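Local coordinates for protein intracellular growth locus, subunit C (Francisella tularensis subsp. tularensis, PDB 2QWU) that belongs to the Francisella pathogenicity island and probably supports cell invasion and intracellular growth, likely as an Hcp-like component of a type VI secretion system, at residues D39-A44 / M118-G123; A69-I74 / I89-L94; L146-I151 / D181-S186. The protein carries 2 engineered substitutions. All coordinates share one frame; numbering follows the deposited sequence.

Interaction 1 (D39-A44 / M118-G123)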
loop_
_atom_site.group_PDB
_atom_site.type_symbol
_atom_site.label_atom_id
_atom_site.label_comp_id
_atom_site.label_asym_id
_atom_site.label_seq_id
_atom_site.Cartn_x
_atom_site.Cartn_y
_atom_site.Cartn_z
ATOM N N ASP A 39 -6.824 6.282 1.414
ATOM C CA ASP A 39 -8.234 6.687 1.350
ATOM C C ASP A 39 -8.904 6.526 -0.002
ATOM O O ASP A 39 -10.141 6.709 -0.116
ATOM C CB ASP A 39 -8.422 8.126 1.921
ATOM C CG ASP A 39 -7.798 9.192 1.060
ATOM O OD1 ASP A 39 -7.247 8.860 -0.006
ATOM O OD2 ASP A 39 -7.879 10.416 1.450
ATOM N N SER A 40 -8.130 6.128 -1.001
ATOM C CA SER A 40 -8.683 5.835 -2.310
ATOM C C SER A 40 -7.730 4.911 -3.048
ATOM O O SER A 40 -6.550 4.854 -2.720
ATOM C CB SER A 40 -8.943 7.104 -3.119
ATOM O OG SER A 40 -7.742 7.637 -3.612
ATOM N N LEU A 41 -8.248 4.171 -4.024
ATOM C CA LEU A 41 -7.451 3.276 -4.799
ATOM C C LEU A 41 -8.150 3.014 -6.137
ATOM O O LEU A 41 -9.325 2.646 -6.190
ATOM C CB LEU A 41 -7.263 1.910 -4.067
ATOM C CG LEU A 41 -6.594 0.790 -4.902
ATOM C CD1 LEU A 41 -5.162 1.106 -5.214
ATOM C CD2 LEU A 41 -6.736 -0.544 -4.133
ATOM N N THR A 42 -7.412 3.224 -7.207
ATOM C CA THR A 42 -7.900 2.909 -8.531
ATOM C C THR A 42 -6.978 1.908 -9.179
ATOM O O THR A 42 -5.773 2.092 -9.164
ATOM C CB THR A 42 -7.978 4.154 -9.394
ATOM O OG1 THR A 42 -8.797 5.083 -8.701
ATOM C CG2 THR A 42 -8.621 3.824 -10.806
ATOM N N ILE A 43 -7.559 0.846 -9.740
ATOM C CA ILE A 43 -6.771 -0.176 -10.427
ATOM C C ILE A 43 -7.322 -0.407 -11.839
ATOM O O ILE A 43 -8.482 -0.811 -11.991
ATOM C CB ILE A 43 -6.816 -1.537 -9.670
ATOM C CG1 ILE A 43 -6.148 -1.398 -8.297
ATOM C CG2 ILE A 43 -6.030 -2.611 -10.470
ATOM C CD1 ILE A 43 -6.329 -2.630 -7.423
ATOM N N ALA A 44 -6.480 -0.168 -12.845
ATOM C CA ALA A 44 -6.874 -0.359 -14.248
ATOM C C ALA A 44 -8.188 0.409 -14.483
ATOM O O ALA A 44 -9.092 -0.049 -15.189
ATOM C CB ALA A 44 -7.051 -1.860 -14.533
HETATM N N MSE A 118 -1.646 0.269 -17.696
HETATM C CA MSE A 118 -2.422 -0.246 -16.567
HETATM C C MSE A 118 -1.905 0.480 -15.299
HETATM O O MSE A 118 -0.873 0.105 -14.724
HETATM C CB MSE A 118 -2.254 -1.775 -16.450
HETATM C CG MSE A 118 -3.381 -2.521 -15.653
HETATM SE SE MSE A 118 -3.408 -2.153 -13.784
HETATM C CE MSE A 118 -1.871 -2.913 -13.391
ATOM N N LYS A 119 -2.645 1.496 -14.857
ATOM C CA LYS A 119 -2.212 2.272 -13.682
ATOM C C LYS A 119 -2.874 1.886 -12.379
ATOM O O LYS A 119 -4.072 1.553 -12.341
ATOM C CB LYS A 119 -2.479 3.769 -13.891
ATOM C CG LYS A 119 -1.942 4.355 -15.195
ATOM C CD LYS A 119 -0.479 4.083 -15.418
ATOM C CE LYS A 119 0.074 4.989 -16.527
ATOM N NZ LYS A 119 1.531 4.697 -16.769
ATOM N N ILE A 120 -2.099 1.949 -11.297
ATOM C CA ILE A 120 -2.621 1.675 -9.972
ATOM C C ILE A 120 -2.312 2.988 -9.290
ATOM O O ILE A 120 -1.147 3.403 -9.211
ATOM C CB ILE A 120 -1.903 0.509 -9.344
ATOM C CG1 ILE A 120 -2.209 -0.716 -10.220
ATOM C CG2 ILE A 120 -2.340 0.325 -7.867
ATOM C CD1 ILE A 120 -1.665 -1.974 -9.727
ATOM N N LYS A 121 -3.364 3.688 -8.868
ATOM C CA LYS A 121 -3.164 5.009 -8.297
ATOM C C LYS A 121 -3.610 4.992 -6.841
ATOM O O LYS A 121 -4.785 4.684 -6.524
ATOM C CB LYS A 121 -3.979 6.048 -9.081
ATOM C CG LYS A 121 -3.918 7.467 -8.503
ATOM C CD LYS A 121 -2.622 8.159 -8.820
ATOM C CE LYS A 121 -2.670 9.696 -8.514
ATOM N NZ LYS A 121 -1.344 10.348 -8.787
ATOM N N LEU A 122 -2.660 5.283 -5.956
ATOM C CA LEU A 122 -2.957 5.241 -4.531
ATOM C C LEU A 122 -3.391 6.625 -4.067
ATOM O O LEU A 122 -2.845 7.631 -4.554
ATOM C CB LEU A 122 -1.700 4.854 -3.742
ATOM C CG LEU A 122 -0.895 3.641 -4.210
ATOM C CD1 LEU A 122 0.203 3.291 -3.160
ATOM C CD2 LEU A 122 -1.837 2.476 -4.407
ATOM N N GLY A 123 -4.337 6.658 -3.142
ATOM C CA GLY A 123 -4.817 7.915 -2.593
ATOM C C GLY A 123 -3.914 8.351 -1.445
ATOM O O GLY A 123 -2.757 7.947 -1.378
HETATM O O HOH W 1 -6.524 6.677 -5.975
#
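Thr42 and Lys121 form the hydrogen-bonded pair at the middle of this antiparallel contact, in which the two short strand axes run 177° apart. Thr42 N gives to Lys121 O at 3.1 Å and Lys121 N returns a bond to Thr42 O at 2.9 Å. Ala44 N to Lys119 O continues the pattern at one end. At the other, Gly123 N reaches Ser40 O at 2.9 Å from well above the carbonyl plane, with a bent N-H...O angle of 139°.

Water adds a polar link: one molecule donates to Lys121 O at 2.7 Å and is also bonded to Ser40 OG. The same OG sits 3.1 Å from Gly123 CA, a close approach made possible by the missing side chain of Gly123.

Apolar contacts gather on the face of Leu41, Ile43, Ile120 and Leu122. Leu41 and Leu122 lie side by side, CD1 of Leu41 3.7 Å from CD2 of Leu122. In selenomethionine Met118 a chi2 of -69° swings SE to 3.7 Å from Ala44 CB.

Val107 and Ile110 of helix 97-114 pack against the Ile43, Ala44 and Met118 end, Ile178 and Ile180 of strand 173-184 meet Ile43 and Ile120, and strand 147-150 bonds to the other edge of strand 120-122.

Interaction 2 (A69-I74 / I89-L94)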
loop_
_atom_site.group_PDB
_atom_site.type_symbol
_atom_site.label_atom_id
_atom_site.label_comp_id
_atom_site.label_asym_id
_atom_site.label_seq_id
_atom_site.Cartn_x
_atom_site.Cartn_y
_atom_site.Cartn_z
ATOM N N ALA A 69 -10.944 4.141 4.614
ATOM C CA ALA A 69 -9.982 3.600 3.659
ATOM C C ALA A 69 -10.610 2.758 2.553
ATOM O O ALA A 69 -11.607 2.095 2.802
ATOM C CB ALA A 69 -8.974 2.703 4.415
ATOM N N ALA A 70 -10.039 2.860 1.354
ATOM C CA ALA A 70 -10.439 2.022 0.225
ATOM C C ALA A 70 -9.551 0.737 0.245
ATOM O O ALA A 70 -9.935 -0.303 -0.312
ATOM C CB ALA A 70 -10.226 2.794 -1.102
ATOM N N ALA A 71 -8.369 0.823 0.860
ATOM C CA ALA A 71 -7.464 -0.340 0.892
ATOM C C ALA A 71 -6.454 -0.193 1.984
ATOM O O ALA A 71 -6.138 0.933 2.386
ATOM C CB ALA A 71 -6.696 -0.469 -0.429
ATOM N N SER A 72 -5.954 -1.325 2.492
ATOM C CA SER A 72 -4.864 -1.287 3.438
ATOM C C SER A 72 -3.632 -1.635 2.578
ATOM O O SER A 72 -3.765 -2.224 1.472
ATOM C CB SER A 72 -5.007 -2.370 4.509
ATOM O OG SER A 72 -5.008 -3.649 3.861
ATOM N N VAL A 73 -2.465 -1.187 3.030
ATOM C CA VAL A 73 -1.213 -1.603 2.366
ATOM C C VAL A 73 -0.571 -2.544 3.389
ATOM O O VAL A 73 -0.191 -2.107 4.484
ATOM C CB VAL A 73 -0.275 -0.431 2.076
ATOM C CG1 VAL A 73 0.982 -0.960 1.428
ATOM C CG2 VAL A 73 -0.965 0.547 1.139
ATOM N N ILE A 74 -0.505 -3.828 3.043
ATOM C CA ILE A 74 0.008 -4.886 3.937
ATOM C C ILE A 74 1.504 -5.129 3.770
ATOM O O ILE A 74 2.201 -5.421 4.755
ATOM C CB ILE A 74 -0.774 -6.216 3.677
ATOM C CG1 ILE A 74 -2.247 -6.022 4.061
ATOM C CG2 ILE A 74 -0.242 -7.349 4.473
ATOM C CD1 ILE A 74 -3.173 -7.052 3.362
ATOM N N ILE A 89 3.711 -4.910 -4.286
ATOM C CA ILE A 89 2.825 -4.391 -3.251
ATOM C C ILE A 89 1.716 -5.371 -2.968
ATOM O O ILE A 89 1.272 -6.108 -3.845
ATOM C CB ILE A 89 2.256 -2.969 -3.682
ATOM C CG1 ILE A 89 1.529 -2.308 -2.497
ATOM C CG2 ILE A 89 1.233 -3.103 -4.864
ATOM C CD1 ILE A 89 1.187 -0.840 -2.842
ATOM N N THR A 90 1.265 -5.390 -1.725
ATOM C CA THR A 90 0.159 -6.253 -1.303
ATOM C C THR A 90 -0.876 -5.359 -0.627
ATOM O O THR A 90 -0.538 -4.625 0.300
ATOM C CB THR A 90 0.640 -7.333 -0.312
ATOM O OG1 THR A 90 1.596 -8.177 -0.995
ATOM C CG2 THR A 90 -0.520 -8.231 0.072
ATOM N N LEU A 91 -2.102 -5.373 -1.179
ATOM C CA LEU A 91 -3.182 -4.525 -0.680
ATOM C C LEU A 91 -4.336 -5.362 -0.148
ATOM O O LEU A 91 -4.596 -6.429 -0.668
ATOM C CB LEU A 91 -3.701 -3.638 -1.849
ATOM C CG LEU A 91 -2.666 -2.743 -2.539
ATOM C CD1 LEU A 91 -3.073 -2.423 -3.945
ATOM C CD2 LEU A 91 -2.558 -1.489 -1.743
ATOM N N GLY A 92 -5.018 -4.870 0.885
ATOM C CA GLY A 92 -6.174 -5.562 1.421
ATOM C C GLY A 92 -7.400 -4.723 1.043
ATOM O O GLY A 92 -7.398 -3.528 1.288
ATOM N N VAL A 93 -8.411 -5.332 0.402
ATOM C CA VAL A 93 -9.611 -4.596 0.045
ATOM C C VAL A 93 -10.841 -5.362 0.503
ATOM O O VAL A 93 -10.800 -6.576 0.712
ATOM C CB VAL A 93 -9.694 -4.315 -1.481
ATOM C CG1 VAL A 93 -8.458 -3.502 -1.919
ATOM C CG2 VAL A 93 -9.730 -5.667 -2.272
ATOM N N LEU A 94 -11.940 -4.647 0.700
ATOM C CA LEU A 94 -13.188 -5.337 1.109
ATOM C C LEU A 94 -14.127 -5.289 -0.118
ATOM O O LEU A 94 -14.611 -4.220 -0.512
ATOM C CB LEU A 94 -13.797 -4.631 2.323
ATOM C CG LEU A 94 -15.018 -5.311 2.923
ATOM C CD1 LEU A 94 -14.715 -6.708 3.480
ATOM C CD2 LEU A 94 -15.455 -4.304 4.058
HETATM O O HOH W 2 -12.060 -1.930 0.147
#
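Ser72 and Ile74 both reach Gly92 through their side-chain torsions. A chi1 of 60° sets OG of Ser72 between its own backbone N and carbonyl carbon, bringing it to 3.3 Å from Gly92 CA. In Ile74, CG1 is anti to the carbonyl carbon and an extended chi2 carries CD1 to 3.9 Å from the same Gly92 CA. Gly92, with no side chain, thus lets a hydroxyl and a methyl come close to its CA, on the side where a side chain would stand. The polar end of Ser72 has its main partner elsewhere, in a hydrogen bond with Tyr175 OH.

Three backbone bonds fix the register. Ser72 N donates to Gly92 O at 2.9 Å, whereas Gly92 N meets Ser72 O at 3.0 Å from 41° above the carbonyl plane. Ile74 N to Thr90 O, 2.9 Å, completes the set. The strand directions differ by 149°, so the pair is antiparallel but distinctly twisted.

Val73 and Leu91 form the non-hydrogen-bonded pair; their side chains point the same way, CG2 of Val73 3.9 Å from CD2 of Leu91. Val73 also crosses Ile89 at about a right angle. Near the start of strand 71-79, Ala71 CB touches Val93 CG1 at 3.8 Å. Beyond it a water lies 2.7 Å from Ala70 O, to which it probably donates, and accepts from Leu94 N, bridging the segments after direct pairing has ended.

The two strands form a beta hairpin whose contact here is largely buried. Strand 37-43 borders it on one edge, where Ala70 and Ala71 both face Ile38 in a classic beta bulge; strand 173-184 borders the other, with Ile177 and Ile178 touching Thr90 and Val93.

Interaction 3 (L146-I151 / D181-S186)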
loop_
_atom_site.group_PDB
_atom_site.type_symbol
_atom_site.label_atom_id
_atom_site.label_comp_id
_atom_site.label_asym_id
_atom_site.label_seq_id
_atom_site.Cartn_x
_atom_site.Cartn_y
_atom_site.Cartn_z
ATOM N N LEU A 146 0.778 8.042 -5.124
ATOM C CA LEU A 146 1.726 7.335 -5.939
ATOM C C LEU A 146 1.018 6.596 -7.068
ATOM O O LEU A 146 -0.013 5.970 -6.826
ATOM C CB LEU A 146 2.521 6.369 -5.053
ATOM C CG LEU A 146 3.601 5.521 -5.724
ATOM C CD1 LEU A 146 4.822 6.375 -6.099
ATOM C CD2 LEU A 146 4.065 4.445 -4.668
ATOM N N GLU A 147 1.571 6.666 -8.292
ATOM C CA GLU A 147 1.024 5.951 -9.431
ATOM C C GLU A 147 2.032 4.881 -9.853
ATOM O O GLU A 147 3.212 5.166 -10.142
ATOM C CB GLU A 147 0.768 6.852 -10.636
ATOM C CG GLU A 147 0.074 6.090 -11.777
ATOM C CD GLU A 147 -0.526 7.031 -12.828
ATOM O OE1 GLU A 147 0.173 7.335 -13.809
ATOM O OE2 GLU A 147 -1.688 7.489 -12.658
ATOM N N LEU A 148 1.564 3.650 -9.849
ATOM C CA LEU A 148 2.409 2.514 -10.228
ATOM C C LEU A 148 1.898 1.918 -11.548
ATOM O O LEU A 148 0.714 2.012 -11.883
ATOM C CB LEU A 148 2.322 1.417 -9.163
ATOM C CG LEU A 148 2.640 1.829 -7.694
ATOM C CD1 LEU A 148 2.173 0.676 -6.695
ATOM C CD2 LEU A 148 4.120 2.026 -7.530
ATOM N N TYR A 149 2.789 1.274 -12.290
ATOM C CA TYR A 149 2.365 0.675 -13.561
ATOM C C TYR A 149 3.302 -0.494 -13.823
ATOM O O TYR A 149 4.358 -0.593 -13.227
ATOM C CB TYR A 149 2.399 1.742 -14.693
ATOM C CG TYR A 149 3.759 2.304 -15.012
ATOM C CD1 TYR A 149 4.597 1.641 -15.877
ATOM C CD2 TYR A 149 4.182 3.512 -14.467
ATOM C CE1 TYR A 149 5.859 2.169 -16.206
ATOM C CE2 TYR A 149 5.419 4.045 -14.759
ATOM C CZ TYR A 149 6.248 3.375 -15.637
ATOM O OH TYR A 149 7.476 3.918 -15.960
ATOM N N PRO A 150 2.931 -1.394 -14.737
ATOM C CA PRO A 150 3.788 -2.558 -15.014
ATOM C C PRO A 150 5.068 -2.227 -15.734
ATOM O O PRO A 150 5.071 -1.387 -16.627
ATOM C CB PRO A 150 2.915 -3.442 -15.916
ATOM C CG PRO A 150 1.503 -2.979 -15.622
ATOM C CD PRO A 150 1.643 -1.499 -15.455
ATOM N N ILE A 151 6.143 -2.908 -15.364
ATOM C CA ILE A 151 7.410 -2.723 -16.060
ATOM C C ILE A 151 7.151 -3.269 -17.473
ATOM O O ILE A 151 7.539 -2.656 -18.483
ATOM C CB ILE A 151 8.537 -3.545 -15.402
ATOM C CG1 ILE A 151 8.950 -2.889 -14.070
ATOM C CG2 ILE A 151 9.715 -3.613 -16.366
ATOM C CD1 ILE A 151 9.608 -3.849 -13.091
ATOM N N ASP A 181 3.167 -7.845 -8.457
ATOM C CA ASP A 181 4.632 -7.828 -8.581
ATOM C C ASP A 181 4.966 -7.275 -9.968
ATOM O O ASP A 181 4.113 -7.218 -10.836
ATOM C CB ASP A 181 5.220 -9.262 -8.489
ATOM C CG ASP A 181 4.963 -9.944 -7.140
ATOM O OD1 ASP A 181 5.572 -9.551 -6.094
ATOM O OD2 ASP A 181 4.139 -10.899 -7.127
ATOM N N GLY A 182 6.208 -6.840 -10.138
ATOM C CA GLY A 182 6.695 -6.314 -11.411
ATOM C C GLY A 182 6.187 -4.932 -11.794
ATOM O O GLY A 182 5.878 -4.666 -12.970
ATOM N N LEU A 183 6.066 -4.055 -10.806
ATOM C CA LEU A 183 5.579 -2.708 -11.034
ATOM C C LEU A 183 6.754 -1.743 -10.958
ATOM O O LEU A 183 7.807 -2.088 -10.496
ATOM C CB LEU A 183 4.587 -2.325 -9.911
ATOM C CG LEU A 183 3.249 -3.064 -9.847
ATOM C CD1 LEU A 183 2.483 -2.698 -8.533
ATOM C CD2 LEU A 183 2.430 -2.663 -11.082
ATOM N N THR A 184 6.567 -0.540 -11.460
ATOM C CA THR A 184 7.593 0.484 -11.305
ATOM C C THR A 184 6.788 1.790 -11.207
ATOM O O THR A 184 5.574 1.750 -11.097
ATOM C CB THR A 184 8.578 0.497 -12.485
ATOM O OG1 THR A 184 9.586 1.486 -12.220
ATOM C CG2 THR A 184 7.870 0.840 -13.780
ATOM N N THR A 185 7.439 2.937 -11.199
ATOM C CA THR A 185 6.688 4.206 -11.116
ATOM C C THR A 185 7.623 5.269 -11.702
ATOM O O THR A 185 8.822 5.067 -11.705
ATOM C CB THR A 185 6.414 4.570 -9.620
ATOM O OG1 THR A 185 5.778 5.871 -9.521
ATOM C CG2 THR A 185 7.725 4.655 -8.830
ATOM N N SER A 186 7.099 6.395 -12.184
ATOM C CA SER A 186 7.976 7.474 -12.663
ATOM C C SER A 186 8.338 8.451 -11.544
ATOM O O SER A 186 9.129 9.394 -11.751
ATOM C CB SER A 186 7.291 8.308 -13.741
ATOM O OG SER A 186 6.668 7.481 -14.678
HETATM O O HOH W 3 4.232 6.680 -12.220
#
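Glu147 O is gripped from two sources: Thr185 OG1 donates to it at 2.7 Å, and a water donates to it with its oxygen 2.8 Å away. That water accepts from Ser186 N, so the carbonyl is tied to two successive residues of the facing segment. Thr185 OG1 in turn takes a bond from Gln187 N, which helps to fix the hydroxyl's orientation.

Tyr149 and Thr184 make the regular hydrogen-bonded antiparallel pair. Thr184 N approaches Tyr149 O at 2.8 Å, nearly along the C=O axis, and Tyr149 N bonds to Thr184 O. Farther on, Ile151 N reaches Gly182 O at 3.0 Å with an almost straight N-H...O angle of 173°.

The tyrosine CG lies between its backbone N and carbonyl carbon (chi1 64°), and the side chain runs beside that of Thr184. CG2 of Thr184 sits over one ring face in a CH-pi contact, 3.8 Å from the Tyr149 ring centroid and 29° off the normal. Thr184 OG1 is occupied elsewhere, bonded to Pro85 O.

Apolar packing involves Leu148 and Leu183, which cross at about a right angle with their CD1 atoms 3.9 Å apart. Leu183 CD2 also makes van der Waals contact with the Tyr149 backbone, 3.6 Å from Tyr149 C, while Ile151 CG1 meets Thr184 CB at 3.8 Å.

Gly182, at positive phi, marks a corner in the chain. Strand 147-150 pairs with Leu183 and Thr184, just past the corner, and by its other edge with strand 120-122. It thereby joins 120-122 to 173-184 in the circuit 37-43, 71-79, 86-96, 173-184, 147-150, 120-122 and back to 37-43, consistent with a closed antiparallel beta-barrel as in Hcp-like proteins.

Overall arrangement
From the N terminus, residues 39-44 come first and pair with 118-123, so interaction 1 closes a long loop. Interaction 2 falls wholly within that loop as a local hairpin, followed by helix 97-114. Interaction 3 comes afterwards, in series, joining 146-151 to 181-186; no contact crosses another. In space they share one sheet: strand 37-43 borders 71-79, strand 120-122 borders 147-150, and strand 86-96 borders 173-184. Following these pairings through the three interactions returns to the starting strand, giving a closed antiparallel circuit, consistent with an Hcp-like barrel. Ile89 of interaction 2 packs on Leu148 and Leu183 of interaction 3.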